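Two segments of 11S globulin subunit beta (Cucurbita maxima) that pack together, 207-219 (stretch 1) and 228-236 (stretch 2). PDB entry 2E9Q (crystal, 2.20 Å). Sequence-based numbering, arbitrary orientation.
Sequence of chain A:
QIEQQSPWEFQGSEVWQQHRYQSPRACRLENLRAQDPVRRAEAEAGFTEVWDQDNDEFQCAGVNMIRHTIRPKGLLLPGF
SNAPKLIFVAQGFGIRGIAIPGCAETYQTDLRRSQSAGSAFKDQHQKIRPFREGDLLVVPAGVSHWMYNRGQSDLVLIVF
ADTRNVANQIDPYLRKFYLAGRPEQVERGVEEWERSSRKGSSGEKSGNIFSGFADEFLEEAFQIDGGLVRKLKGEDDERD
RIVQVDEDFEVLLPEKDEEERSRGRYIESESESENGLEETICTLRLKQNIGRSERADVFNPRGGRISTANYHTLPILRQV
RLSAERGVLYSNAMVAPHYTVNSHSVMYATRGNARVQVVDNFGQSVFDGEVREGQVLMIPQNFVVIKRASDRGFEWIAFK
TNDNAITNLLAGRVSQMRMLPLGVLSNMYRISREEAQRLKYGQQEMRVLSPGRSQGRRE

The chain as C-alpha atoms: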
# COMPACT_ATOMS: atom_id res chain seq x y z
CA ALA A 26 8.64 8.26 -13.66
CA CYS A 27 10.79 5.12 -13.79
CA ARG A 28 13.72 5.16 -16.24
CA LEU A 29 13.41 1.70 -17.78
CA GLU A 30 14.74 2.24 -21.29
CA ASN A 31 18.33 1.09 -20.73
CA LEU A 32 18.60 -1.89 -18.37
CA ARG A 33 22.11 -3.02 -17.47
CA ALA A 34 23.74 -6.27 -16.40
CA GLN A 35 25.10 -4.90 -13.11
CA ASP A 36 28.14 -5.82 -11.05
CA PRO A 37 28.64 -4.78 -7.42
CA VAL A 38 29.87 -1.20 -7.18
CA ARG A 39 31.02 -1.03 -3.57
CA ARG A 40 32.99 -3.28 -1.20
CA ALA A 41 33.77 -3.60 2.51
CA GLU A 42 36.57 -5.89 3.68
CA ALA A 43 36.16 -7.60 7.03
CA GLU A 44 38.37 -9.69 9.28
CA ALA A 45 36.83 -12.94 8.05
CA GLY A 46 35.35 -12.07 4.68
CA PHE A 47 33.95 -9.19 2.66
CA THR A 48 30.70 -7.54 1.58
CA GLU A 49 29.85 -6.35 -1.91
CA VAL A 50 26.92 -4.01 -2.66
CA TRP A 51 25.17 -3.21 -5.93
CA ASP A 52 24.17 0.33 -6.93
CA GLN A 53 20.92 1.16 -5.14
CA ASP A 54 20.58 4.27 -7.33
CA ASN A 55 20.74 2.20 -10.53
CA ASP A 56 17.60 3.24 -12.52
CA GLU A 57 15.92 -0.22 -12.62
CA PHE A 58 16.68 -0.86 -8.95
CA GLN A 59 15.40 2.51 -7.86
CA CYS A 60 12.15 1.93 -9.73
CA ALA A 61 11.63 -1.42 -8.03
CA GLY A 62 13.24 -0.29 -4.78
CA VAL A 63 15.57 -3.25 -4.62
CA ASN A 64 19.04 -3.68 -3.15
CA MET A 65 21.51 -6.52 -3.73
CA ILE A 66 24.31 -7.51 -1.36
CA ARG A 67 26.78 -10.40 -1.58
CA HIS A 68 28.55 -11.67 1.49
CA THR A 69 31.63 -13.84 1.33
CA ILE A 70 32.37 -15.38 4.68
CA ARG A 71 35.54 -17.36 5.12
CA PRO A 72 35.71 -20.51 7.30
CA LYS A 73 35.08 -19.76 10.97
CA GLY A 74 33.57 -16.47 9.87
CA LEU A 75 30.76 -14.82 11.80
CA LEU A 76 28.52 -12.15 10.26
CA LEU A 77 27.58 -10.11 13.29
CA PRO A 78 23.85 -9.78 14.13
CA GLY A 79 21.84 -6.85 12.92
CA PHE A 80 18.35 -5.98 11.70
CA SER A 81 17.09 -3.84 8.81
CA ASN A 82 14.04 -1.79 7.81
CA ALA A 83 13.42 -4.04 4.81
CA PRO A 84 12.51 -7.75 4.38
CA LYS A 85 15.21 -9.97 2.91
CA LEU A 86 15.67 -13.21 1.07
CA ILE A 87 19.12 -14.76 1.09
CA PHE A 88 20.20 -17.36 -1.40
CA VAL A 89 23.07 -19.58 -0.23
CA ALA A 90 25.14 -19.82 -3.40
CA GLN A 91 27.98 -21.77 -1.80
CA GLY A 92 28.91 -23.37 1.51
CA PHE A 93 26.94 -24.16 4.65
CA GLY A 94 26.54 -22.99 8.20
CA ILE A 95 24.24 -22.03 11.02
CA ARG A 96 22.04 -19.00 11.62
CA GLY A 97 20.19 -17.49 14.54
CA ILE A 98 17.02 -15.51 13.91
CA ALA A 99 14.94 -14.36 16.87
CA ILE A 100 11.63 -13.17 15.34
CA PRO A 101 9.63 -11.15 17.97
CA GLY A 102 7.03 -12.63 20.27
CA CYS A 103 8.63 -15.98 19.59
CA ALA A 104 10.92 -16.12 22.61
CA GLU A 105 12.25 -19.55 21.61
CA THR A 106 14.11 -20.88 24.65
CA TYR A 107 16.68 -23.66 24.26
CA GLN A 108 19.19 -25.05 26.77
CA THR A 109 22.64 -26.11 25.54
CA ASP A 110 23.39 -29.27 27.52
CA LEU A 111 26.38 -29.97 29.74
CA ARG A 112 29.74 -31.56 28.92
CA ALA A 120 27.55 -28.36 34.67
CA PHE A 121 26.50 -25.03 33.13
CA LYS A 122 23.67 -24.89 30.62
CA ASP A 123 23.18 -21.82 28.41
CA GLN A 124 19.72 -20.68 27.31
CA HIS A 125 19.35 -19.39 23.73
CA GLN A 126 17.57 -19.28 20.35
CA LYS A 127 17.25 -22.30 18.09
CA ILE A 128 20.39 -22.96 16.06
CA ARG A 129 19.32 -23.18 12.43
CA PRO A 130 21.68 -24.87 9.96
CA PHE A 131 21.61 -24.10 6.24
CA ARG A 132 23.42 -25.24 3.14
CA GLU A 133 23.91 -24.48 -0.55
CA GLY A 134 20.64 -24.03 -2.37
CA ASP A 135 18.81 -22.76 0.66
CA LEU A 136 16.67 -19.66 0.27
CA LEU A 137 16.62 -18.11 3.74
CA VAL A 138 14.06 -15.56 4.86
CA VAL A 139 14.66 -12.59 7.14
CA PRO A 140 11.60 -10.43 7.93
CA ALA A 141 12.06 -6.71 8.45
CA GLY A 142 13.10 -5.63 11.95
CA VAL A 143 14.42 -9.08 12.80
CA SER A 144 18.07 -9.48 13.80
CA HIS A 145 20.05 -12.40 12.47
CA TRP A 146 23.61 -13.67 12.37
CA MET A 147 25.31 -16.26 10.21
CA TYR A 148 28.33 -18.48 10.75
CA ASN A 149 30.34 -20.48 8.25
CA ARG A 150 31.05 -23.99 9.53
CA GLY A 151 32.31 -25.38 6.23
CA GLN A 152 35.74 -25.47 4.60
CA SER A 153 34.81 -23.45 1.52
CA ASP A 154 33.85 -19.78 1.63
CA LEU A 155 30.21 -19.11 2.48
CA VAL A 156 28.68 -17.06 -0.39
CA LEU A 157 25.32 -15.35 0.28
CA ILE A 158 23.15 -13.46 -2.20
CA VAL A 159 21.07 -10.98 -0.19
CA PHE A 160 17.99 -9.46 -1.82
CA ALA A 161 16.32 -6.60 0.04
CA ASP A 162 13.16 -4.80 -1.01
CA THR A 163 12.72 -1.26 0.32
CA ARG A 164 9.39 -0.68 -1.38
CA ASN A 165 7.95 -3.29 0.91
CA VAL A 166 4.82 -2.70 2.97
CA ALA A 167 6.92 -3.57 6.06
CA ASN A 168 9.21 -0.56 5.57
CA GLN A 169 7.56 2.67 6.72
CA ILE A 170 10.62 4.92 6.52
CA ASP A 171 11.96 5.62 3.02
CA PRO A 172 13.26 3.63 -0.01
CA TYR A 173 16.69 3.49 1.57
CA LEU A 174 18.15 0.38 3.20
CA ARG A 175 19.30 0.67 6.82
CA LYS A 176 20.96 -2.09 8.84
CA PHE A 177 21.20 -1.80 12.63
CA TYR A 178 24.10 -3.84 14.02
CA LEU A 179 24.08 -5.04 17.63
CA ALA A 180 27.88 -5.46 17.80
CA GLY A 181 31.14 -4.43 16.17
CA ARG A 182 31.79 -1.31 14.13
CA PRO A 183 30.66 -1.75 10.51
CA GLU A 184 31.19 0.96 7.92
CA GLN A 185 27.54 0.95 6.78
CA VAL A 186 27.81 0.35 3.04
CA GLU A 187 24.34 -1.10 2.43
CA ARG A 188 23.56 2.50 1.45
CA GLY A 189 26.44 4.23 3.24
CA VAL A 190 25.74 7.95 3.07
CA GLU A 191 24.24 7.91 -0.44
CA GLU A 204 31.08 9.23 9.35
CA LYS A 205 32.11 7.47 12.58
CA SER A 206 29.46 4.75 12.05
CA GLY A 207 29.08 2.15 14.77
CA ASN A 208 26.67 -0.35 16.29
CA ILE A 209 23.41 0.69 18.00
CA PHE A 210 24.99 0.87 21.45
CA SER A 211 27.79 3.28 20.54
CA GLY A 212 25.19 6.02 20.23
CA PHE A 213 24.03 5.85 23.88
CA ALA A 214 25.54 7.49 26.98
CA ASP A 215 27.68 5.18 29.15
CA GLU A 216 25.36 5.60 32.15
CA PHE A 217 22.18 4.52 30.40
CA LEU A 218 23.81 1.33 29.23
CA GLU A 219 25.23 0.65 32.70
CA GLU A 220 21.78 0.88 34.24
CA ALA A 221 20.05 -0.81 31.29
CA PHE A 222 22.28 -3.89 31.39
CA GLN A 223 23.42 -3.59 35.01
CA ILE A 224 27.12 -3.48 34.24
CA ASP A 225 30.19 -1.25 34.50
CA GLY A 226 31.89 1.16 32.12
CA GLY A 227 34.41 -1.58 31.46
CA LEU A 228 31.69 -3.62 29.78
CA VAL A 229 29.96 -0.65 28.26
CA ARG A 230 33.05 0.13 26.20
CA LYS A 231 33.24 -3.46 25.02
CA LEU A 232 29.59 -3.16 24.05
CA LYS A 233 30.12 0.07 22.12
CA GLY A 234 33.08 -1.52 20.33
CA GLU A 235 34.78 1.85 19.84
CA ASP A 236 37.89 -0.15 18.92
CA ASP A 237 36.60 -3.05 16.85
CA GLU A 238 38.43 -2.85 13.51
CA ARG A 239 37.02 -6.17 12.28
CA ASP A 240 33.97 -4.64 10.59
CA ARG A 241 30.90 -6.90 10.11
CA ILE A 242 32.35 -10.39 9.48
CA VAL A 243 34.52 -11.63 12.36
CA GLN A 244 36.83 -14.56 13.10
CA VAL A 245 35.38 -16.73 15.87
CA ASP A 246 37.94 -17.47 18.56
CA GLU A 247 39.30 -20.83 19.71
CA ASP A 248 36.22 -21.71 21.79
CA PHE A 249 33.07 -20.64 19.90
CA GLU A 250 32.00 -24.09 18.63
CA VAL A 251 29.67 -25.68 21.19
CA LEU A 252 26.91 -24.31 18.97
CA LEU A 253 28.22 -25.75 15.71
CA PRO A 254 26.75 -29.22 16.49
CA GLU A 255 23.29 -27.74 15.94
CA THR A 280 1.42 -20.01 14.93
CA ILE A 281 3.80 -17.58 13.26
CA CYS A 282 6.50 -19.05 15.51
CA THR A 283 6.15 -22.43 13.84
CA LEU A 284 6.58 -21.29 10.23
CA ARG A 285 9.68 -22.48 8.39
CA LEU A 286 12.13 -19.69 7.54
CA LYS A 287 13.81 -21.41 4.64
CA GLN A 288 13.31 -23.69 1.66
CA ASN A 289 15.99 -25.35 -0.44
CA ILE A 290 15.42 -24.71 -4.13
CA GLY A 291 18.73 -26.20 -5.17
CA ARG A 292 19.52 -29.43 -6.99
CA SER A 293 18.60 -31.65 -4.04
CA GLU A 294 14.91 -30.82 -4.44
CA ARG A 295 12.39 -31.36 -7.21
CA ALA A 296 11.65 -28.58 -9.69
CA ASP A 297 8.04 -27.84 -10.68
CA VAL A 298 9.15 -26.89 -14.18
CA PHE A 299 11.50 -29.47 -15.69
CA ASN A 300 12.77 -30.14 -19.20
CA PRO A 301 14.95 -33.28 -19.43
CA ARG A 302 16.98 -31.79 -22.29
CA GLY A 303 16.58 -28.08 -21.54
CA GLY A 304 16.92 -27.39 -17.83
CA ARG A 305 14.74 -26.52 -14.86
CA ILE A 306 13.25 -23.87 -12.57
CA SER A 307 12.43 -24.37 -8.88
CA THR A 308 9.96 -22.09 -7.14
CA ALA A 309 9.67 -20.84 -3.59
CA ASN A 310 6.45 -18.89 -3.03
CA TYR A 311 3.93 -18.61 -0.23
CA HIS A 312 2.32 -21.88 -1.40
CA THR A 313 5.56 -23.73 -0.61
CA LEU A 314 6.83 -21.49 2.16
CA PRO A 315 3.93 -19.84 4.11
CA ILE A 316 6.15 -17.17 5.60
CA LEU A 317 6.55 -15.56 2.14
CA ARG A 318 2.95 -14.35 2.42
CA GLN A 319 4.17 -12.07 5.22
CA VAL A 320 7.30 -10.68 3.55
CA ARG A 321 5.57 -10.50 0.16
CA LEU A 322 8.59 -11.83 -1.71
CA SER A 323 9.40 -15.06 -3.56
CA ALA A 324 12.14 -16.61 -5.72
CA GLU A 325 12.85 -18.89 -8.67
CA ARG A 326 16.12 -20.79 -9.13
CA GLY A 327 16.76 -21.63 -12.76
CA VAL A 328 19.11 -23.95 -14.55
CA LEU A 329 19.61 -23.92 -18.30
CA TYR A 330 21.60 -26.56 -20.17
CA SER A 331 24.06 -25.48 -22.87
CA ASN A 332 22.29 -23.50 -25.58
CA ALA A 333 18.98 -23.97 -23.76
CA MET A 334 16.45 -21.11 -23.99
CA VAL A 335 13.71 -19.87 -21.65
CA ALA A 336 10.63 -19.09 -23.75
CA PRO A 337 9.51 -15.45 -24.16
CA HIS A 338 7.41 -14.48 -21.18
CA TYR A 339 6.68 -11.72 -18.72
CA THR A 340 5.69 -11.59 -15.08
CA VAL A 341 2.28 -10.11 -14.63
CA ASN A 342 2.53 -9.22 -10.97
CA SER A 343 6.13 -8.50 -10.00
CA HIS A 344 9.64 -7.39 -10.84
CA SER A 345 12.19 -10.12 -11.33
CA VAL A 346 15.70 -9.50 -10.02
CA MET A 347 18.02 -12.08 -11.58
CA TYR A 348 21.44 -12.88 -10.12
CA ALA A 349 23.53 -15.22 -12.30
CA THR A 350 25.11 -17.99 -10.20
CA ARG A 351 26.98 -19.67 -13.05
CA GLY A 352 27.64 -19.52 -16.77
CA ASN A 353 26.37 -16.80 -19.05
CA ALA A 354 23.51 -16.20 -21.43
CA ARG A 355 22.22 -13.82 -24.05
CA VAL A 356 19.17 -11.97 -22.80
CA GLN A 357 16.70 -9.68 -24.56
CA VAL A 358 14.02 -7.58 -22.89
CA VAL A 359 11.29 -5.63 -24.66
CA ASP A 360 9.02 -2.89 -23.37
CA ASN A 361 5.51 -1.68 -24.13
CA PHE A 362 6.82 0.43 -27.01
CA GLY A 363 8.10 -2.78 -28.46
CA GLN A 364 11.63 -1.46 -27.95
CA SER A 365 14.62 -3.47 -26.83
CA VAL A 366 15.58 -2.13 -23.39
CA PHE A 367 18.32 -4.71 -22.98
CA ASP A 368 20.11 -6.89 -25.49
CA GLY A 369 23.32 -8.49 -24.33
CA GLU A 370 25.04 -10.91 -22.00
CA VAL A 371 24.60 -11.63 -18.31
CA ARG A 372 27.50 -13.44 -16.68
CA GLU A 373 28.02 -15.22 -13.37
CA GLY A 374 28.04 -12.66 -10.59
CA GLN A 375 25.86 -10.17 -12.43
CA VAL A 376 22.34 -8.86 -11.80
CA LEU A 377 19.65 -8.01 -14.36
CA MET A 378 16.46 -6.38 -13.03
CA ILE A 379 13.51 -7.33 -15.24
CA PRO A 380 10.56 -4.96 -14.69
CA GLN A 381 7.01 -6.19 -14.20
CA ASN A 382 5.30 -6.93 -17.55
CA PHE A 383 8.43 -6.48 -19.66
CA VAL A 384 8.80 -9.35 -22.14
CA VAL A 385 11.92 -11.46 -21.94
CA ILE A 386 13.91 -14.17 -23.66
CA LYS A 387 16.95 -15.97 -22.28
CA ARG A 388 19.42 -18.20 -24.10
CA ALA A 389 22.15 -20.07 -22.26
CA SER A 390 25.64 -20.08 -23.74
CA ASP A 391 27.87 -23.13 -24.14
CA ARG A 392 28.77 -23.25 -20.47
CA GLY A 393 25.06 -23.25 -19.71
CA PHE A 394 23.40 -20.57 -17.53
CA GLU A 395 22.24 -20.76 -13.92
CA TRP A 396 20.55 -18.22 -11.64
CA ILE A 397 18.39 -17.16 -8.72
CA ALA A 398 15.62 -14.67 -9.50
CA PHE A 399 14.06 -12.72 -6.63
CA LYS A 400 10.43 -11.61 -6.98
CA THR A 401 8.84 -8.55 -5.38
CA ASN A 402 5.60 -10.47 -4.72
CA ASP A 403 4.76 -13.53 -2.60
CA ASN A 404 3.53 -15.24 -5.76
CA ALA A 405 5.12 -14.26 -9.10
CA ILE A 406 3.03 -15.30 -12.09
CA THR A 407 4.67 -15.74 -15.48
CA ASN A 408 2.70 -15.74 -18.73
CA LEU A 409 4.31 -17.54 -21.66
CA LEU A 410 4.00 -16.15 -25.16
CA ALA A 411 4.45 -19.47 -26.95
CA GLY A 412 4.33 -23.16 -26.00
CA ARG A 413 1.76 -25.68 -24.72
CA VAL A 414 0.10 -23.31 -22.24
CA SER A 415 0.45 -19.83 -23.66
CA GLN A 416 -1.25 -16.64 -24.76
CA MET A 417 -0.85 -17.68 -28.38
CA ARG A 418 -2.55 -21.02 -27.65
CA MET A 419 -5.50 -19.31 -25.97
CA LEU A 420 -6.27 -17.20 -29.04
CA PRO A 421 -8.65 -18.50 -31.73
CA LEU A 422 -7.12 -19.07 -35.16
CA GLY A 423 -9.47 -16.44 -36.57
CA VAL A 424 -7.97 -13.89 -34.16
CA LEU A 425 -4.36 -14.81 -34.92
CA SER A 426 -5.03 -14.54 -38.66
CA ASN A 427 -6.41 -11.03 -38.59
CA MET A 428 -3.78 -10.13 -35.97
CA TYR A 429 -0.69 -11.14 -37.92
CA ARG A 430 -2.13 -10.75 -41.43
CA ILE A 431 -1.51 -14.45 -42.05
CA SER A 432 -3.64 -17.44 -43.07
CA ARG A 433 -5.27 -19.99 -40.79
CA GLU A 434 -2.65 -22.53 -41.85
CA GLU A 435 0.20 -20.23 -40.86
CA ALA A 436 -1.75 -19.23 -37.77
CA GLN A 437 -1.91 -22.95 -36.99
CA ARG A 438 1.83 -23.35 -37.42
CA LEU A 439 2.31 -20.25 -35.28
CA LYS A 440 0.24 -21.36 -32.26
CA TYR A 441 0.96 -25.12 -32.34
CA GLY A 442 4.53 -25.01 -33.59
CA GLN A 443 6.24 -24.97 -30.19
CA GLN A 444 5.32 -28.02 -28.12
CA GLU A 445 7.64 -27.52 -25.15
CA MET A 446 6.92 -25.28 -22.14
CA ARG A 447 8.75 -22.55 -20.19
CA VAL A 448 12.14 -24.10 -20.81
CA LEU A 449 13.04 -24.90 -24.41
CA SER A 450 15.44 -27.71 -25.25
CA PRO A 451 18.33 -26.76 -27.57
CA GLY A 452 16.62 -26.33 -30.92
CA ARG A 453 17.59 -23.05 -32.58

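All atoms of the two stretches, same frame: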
# COMPACT_ATOMS: atom_id res chain seq x y z
N GLY A 207 28.89 3.28 13.89
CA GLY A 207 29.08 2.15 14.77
C GLY A 207 27.84 1.29 14.94
O GLY A 207 26.94 1.32 14.11
N ASN A 208 27.80 0.52 16.01
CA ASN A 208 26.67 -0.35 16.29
C ASN A 208 25.65 0.47 17.08
O ASN A 208 25.95 1.58 17.51
CB ASN A 208 27.13 -1.58 17.09
CG ASN A 208 27.77 -1.21 18.42
OD1 ASN A 208 27.22 -0.42 19.19
ND2 ASN A 208 28.93 -1.79 18.69
N ILE A 209 24.44 -0.06 17.29
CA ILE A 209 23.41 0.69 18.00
C ILE A 209 23.73 1.15 19.42
O ILE A 209 23.13 2.10 19.91
CB ILE A 209 22.09 -0.09 18.08
CG1 ILE A 209 22.30 -1.39 18.87
CG2 ILE A 209 21.56 -0.34 16.67
CD1 ILE A 209 21.06 -2.22 19.05
N PHE A 210 24.66 0.48 20.09
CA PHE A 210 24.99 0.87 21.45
C PHE A 210 25.96 2.04 21.52
O PHE A 210 25.93 2.80 22.48
CB PHE A 210 25.54 -0.32 22.23
CG PHE A 210 24.58 -1.45 22.35
CD1 PHE A 210 24.82 -2.67 21.73
CD2 PHE A 210 23.37 -1.28 23.03
CE1 PHE A 210 23.88 -3.69 21.77
CE2 PHE A 210 22.42 -2.30 23.07
CZ PHE A 210 22.67 -3.51 22.43
N SER A 211 26.81 2.19 20.51
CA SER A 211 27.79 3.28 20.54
C SER A 211 27.16 4.66 20.50
O SER A 211 27.85 5.66 20.72
CB SER A 211 28.82 3.14 19.41
OG SER A 211 28.25 3.20 18.12
N GLY A 212 25.86 4.73 20.26
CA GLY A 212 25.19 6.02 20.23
C GLY A 212 24.58 6.43 21.57
O GLY A 212 24.11 7.56 21.71
N PHE A 213 24.59 5.54 22.56
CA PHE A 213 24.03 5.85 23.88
C PHE A 213 25.09 6.23 24.92
O PHE A 213 26.23 5.78 24.85
CB PHE A 213 23.23 4.65 24.43
CG PHE A 213 21.91 4.43 23.75
CD1 PHE A 213 20.85 5.31 23.95
CD2 PHE A 213 21.72 3.33 22.91
CE1 PHE A 213 19.63 5.11 23.31
CE2 PHE A 213 20.49 3.13 22.27
CZ PHE A 213 19.45 4.01 22.48
N ALA A 214 24.68 7.04 25.89
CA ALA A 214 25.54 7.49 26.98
C ALA A 214 25.93 6.30 27.86
O ALA A 214 25.10 5.42 28.12
CB ALA A 214 24.80 8.53 27.82
N ASP A 215 27.18 6.27 28.32
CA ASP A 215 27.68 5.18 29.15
C ASP A 215 26.75 4.81 30.31
O ASP A 215 26.49 3.63 30.55
CB ASP A 215 29.06 5.53 29.73
CG ASP A 215 30.11 5.76 28.66
OD1 ASP A 215 30.18 4.97 27.69
OD2 ASP A 215 30.89 6.73 28.79
N GLU A 216 26.26 5.82 31.02
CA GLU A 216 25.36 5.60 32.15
C GLU A 216 24.16 4.74 31.77
O GLU A 216 23.97 3.65 32.30
CB GLU A 216 24.88 6.95 32.71
CG GLU A 216 23.57 6.90 33.50
CD GLU A 216 23.73 6.40 34.93
OE1 GLU A 216 24.11 5.22 35.13
OE2 GLU A 216 23.47 7.19 35.87
N PHE A 217 23.36 5.24 30.84
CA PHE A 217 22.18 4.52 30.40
C PHE A 217 22.44 3.05 30.20
O PHE A 217 21.70 2.21 30.69
CB PHE A 217 21.64 5.13 29.11
CG PHE A 217 20.83 6.37 29.32
CD1 PHE A 217 20.83 7.03 30.55
CD2 PHE A 217 20.05 6.89 28.29
CE1 PHE A 217 20.08 8.18 30.74
CE2 PHE A 217 19.28 8.03 28.48
CZ PHE A 217 19.30 8.68 29.71
N LEU A 218 23.51 2.73 29.48
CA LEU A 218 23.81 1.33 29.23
C LEU A 218 24.24 0.57 30.48
O LEU A 218 24.07 -0.65 30.56
CB LEU A 218 24.88 1.21 28.13
CG LEU A 218 24.43 1.77 26.78
CD1 LEU A 218 25.49 1.51 25.73
CD2 LEU A 218 23.10 1.14 26.36
N GLU A 219 24.80 1.28 31.45
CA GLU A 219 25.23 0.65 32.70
C GLU A 219 23.98 0.23 33.46
O GLU A 219 23.88 -0.90 33.95
CB GLU A 219 26.04 1.63 33.55
CG GLU A 219 27.43 1.91 33.00
CD GLU A 219 28.10 3.09 33.69
OE1 GLU A 219 29.28 3.34 33.40
OE2 GLU A 219 27.44 3.76 34.50
N LEU A 228 32.48 -2.84 30.72
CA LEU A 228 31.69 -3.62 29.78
C LEU A 228 31.03 -2.74 28.75
O LEU A 228 30.90 -3.12 27.59
CB LEU A 228 30.61 -4.41 30.52
CG LEU A 228 31.02 -5.86 30.78
CD1 LEU A 228 29.87 -6.61 31.44
CD2 LEU A 228 31.41 -6.50 29.44
N VAL A 229 30.60 -1.56 29.17
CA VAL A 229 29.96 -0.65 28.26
C VAL A 229 30.87 -0.38 27.06
O VAL A 229 30.41 -0.42 25.93
CB VAL A 229 29.63 0.68 28.93
CG1 VAL A 229 29.19 1.69 27.89
CG2 VAL A 229 28.52 0.46 29.96
N ARG A 230 32.15 -0.15 27.31
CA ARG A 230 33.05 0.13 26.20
C ARG A 230 33.21 -1.06 25.27
O ARG A 230 33.40 -0.91 24.06
CB ARG A 230 34.42 0.60 26.70
CG ARG A 230 35.24 1.24 25.59
CD ARG A 230 36.37 2.11 26.10
NE ARG A 230 36.73 3.11 25.11
CZ ARG A 230 37.73 3.99 25.23
NH1 ARG A 230 38.50 3.99 26.31
NH2 ARG A 230 37.95 4.87 24.26
N LYS A 231 33.14 -2.26 25.83
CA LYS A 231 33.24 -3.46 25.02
C LYS A 231 31.99 -3.53 24.13
O LYS A 231 32.05 -3.89 22.96
CB LYS A 231 33.30 -4.69 25.92
CG LYS A 231 34.67 -4.95 26.55
CD LYS A 231 35.63 -5.52 25.52
CE LYS A 231 36.88 -6.07 26.17
NZ LYS A 231 37.71 -6.86 25.20
N LEU A 232 30.87 -3.16 24.73
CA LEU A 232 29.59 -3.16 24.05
C LEU A 232 29.64 -2.20 22.87
O LEU A 232 29.35 -2.57 21.73
CB LEU A 232 28.50 -2.73 25.03
CG LEU A 232 27.03 -2.86 24.65
CD1 LEU A 232 26.72 -4.32 24.31
CD2 LEU A 232 26.18 -2.37 25.81
N LYS A 233 30.03 -0.96 23.15
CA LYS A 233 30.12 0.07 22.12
C LYS A 233 31.12 -0.27 21.01
O LYS A 233 31.02 0.24 19.90
CB LYS A 233 30.51 1.41 22.75
CG LYS A 233 29.52 1.94 23.77
CD LYS A 233 29.81 3.41 24.05
CE LYS A 233 28.74 4.04 24.91
NZ LYS A 233 28.91 5.51 25.01
N GLY A 234 32.09 -1.13 21.32
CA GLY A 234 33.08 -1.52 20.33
C GLY A 234 33.80 -0.37 19.65
O GLY A 234 34.11 -0.43 18.47
N GLU A 235 34.09 0.69 20.40
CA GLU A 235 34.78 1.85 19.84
C GLU A 235 36.08 1.46 19.13
O GLU A 235 36.56 2.19 18.26
CB GLU A 235 35.09 2.86 20.94
CG GLU A 235 33.88 3.45 21.65
CD GLU A 235 33.12 4.46 20.79
OE1 GLU A 235 32.08 4.97 21.25
OE2 GLU A 235 33.58 4.73 19.66
N ASP A 236 36.64 0.31 19.49
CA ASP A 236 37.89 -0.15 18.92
C ASP A 236 37.86 -1.38 18.03
O ASP A 236 38.91 -1.90 17.66
CB ASP A 236 38.90 -0.40 20.03
CG ASP A 236 39.63 0.86 20.44
OD1 ASP A 236 38.95 1.84 20.80
OD2 ASP A 236 40.88 0.85 20.38

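Stretch 2 enters as the last turns of a helix, and it meets stretch 1 through Val-229 and, one turn later, the neighbours Leu-232 and Lys-233. Leu-228, Arg-230 and Lys-231 make no contact with stretch 1.

Val-229 points toward stretch 1 and is buried beside the helix that starts at Asp-215. Val-229 CG2 lies 3.5 Å from Glu-219 CG and 4.1 Å from Leu-218 CB, while Val-229 CG1 sits 3.4 Å from Asp-215 OD1. A short branched side chain fits here, where the CA atoms of Val-229 and Asp-215 are 6.3 Å apart; from Glu-219 it meets aliphatic carbon rather than charge.

Leu-232 leaves its CA sideways, but its t,p rotamer brings the methyls in between two apolar partners. Leu-232 CD1 approaches Phe-210 CD1 at 3.6 Å and makes an off-centre CH-pi contact with that ring, and Leu-232 CD2 lies 3.9 Å from Leu-218 CD1. Both methyls reach the Phe-210 ring, CD2 lying over one face; a branched apolar end fills the space between Phe-210 and Leu-218.

Lys-233 gives up the most surface. Lys-233 CA is 4.3 Å from Ser-211 CA, and beyond an m chi1 the side chain is extended (t, t, t), reaching along stretch 1 until Lys-233 NZ donates to Phe-213 O at 2.7 Å and to Asp-215 OD1 at 3.0 Å, the latter a salt bridge. Near its end the chain passes Leu-218, Lys-233 CE lying 4.2 Å from Leu-218 CD1, and the ammonium group ties the loop to the first turn of the next helix.

At the helix end, Asn-208 ND2 reaches Leu-232 O and Lys-233 O, each at 3.2 Å and each a weak hydrogen bond. Asn-208 OD1 meanwhile accepts from Ser-211 N at 3.0 Å, so one amide both braces its own turn and engages the neighbouring helix. Gly-234 then leaves helical geometry with positive phi, a conformation that favours glycine. Glu-235 adds only a peripheral contact, Glu-235 OE1 to Ser-211 CB at 4.2 Å, and Asp-236 is out of reach.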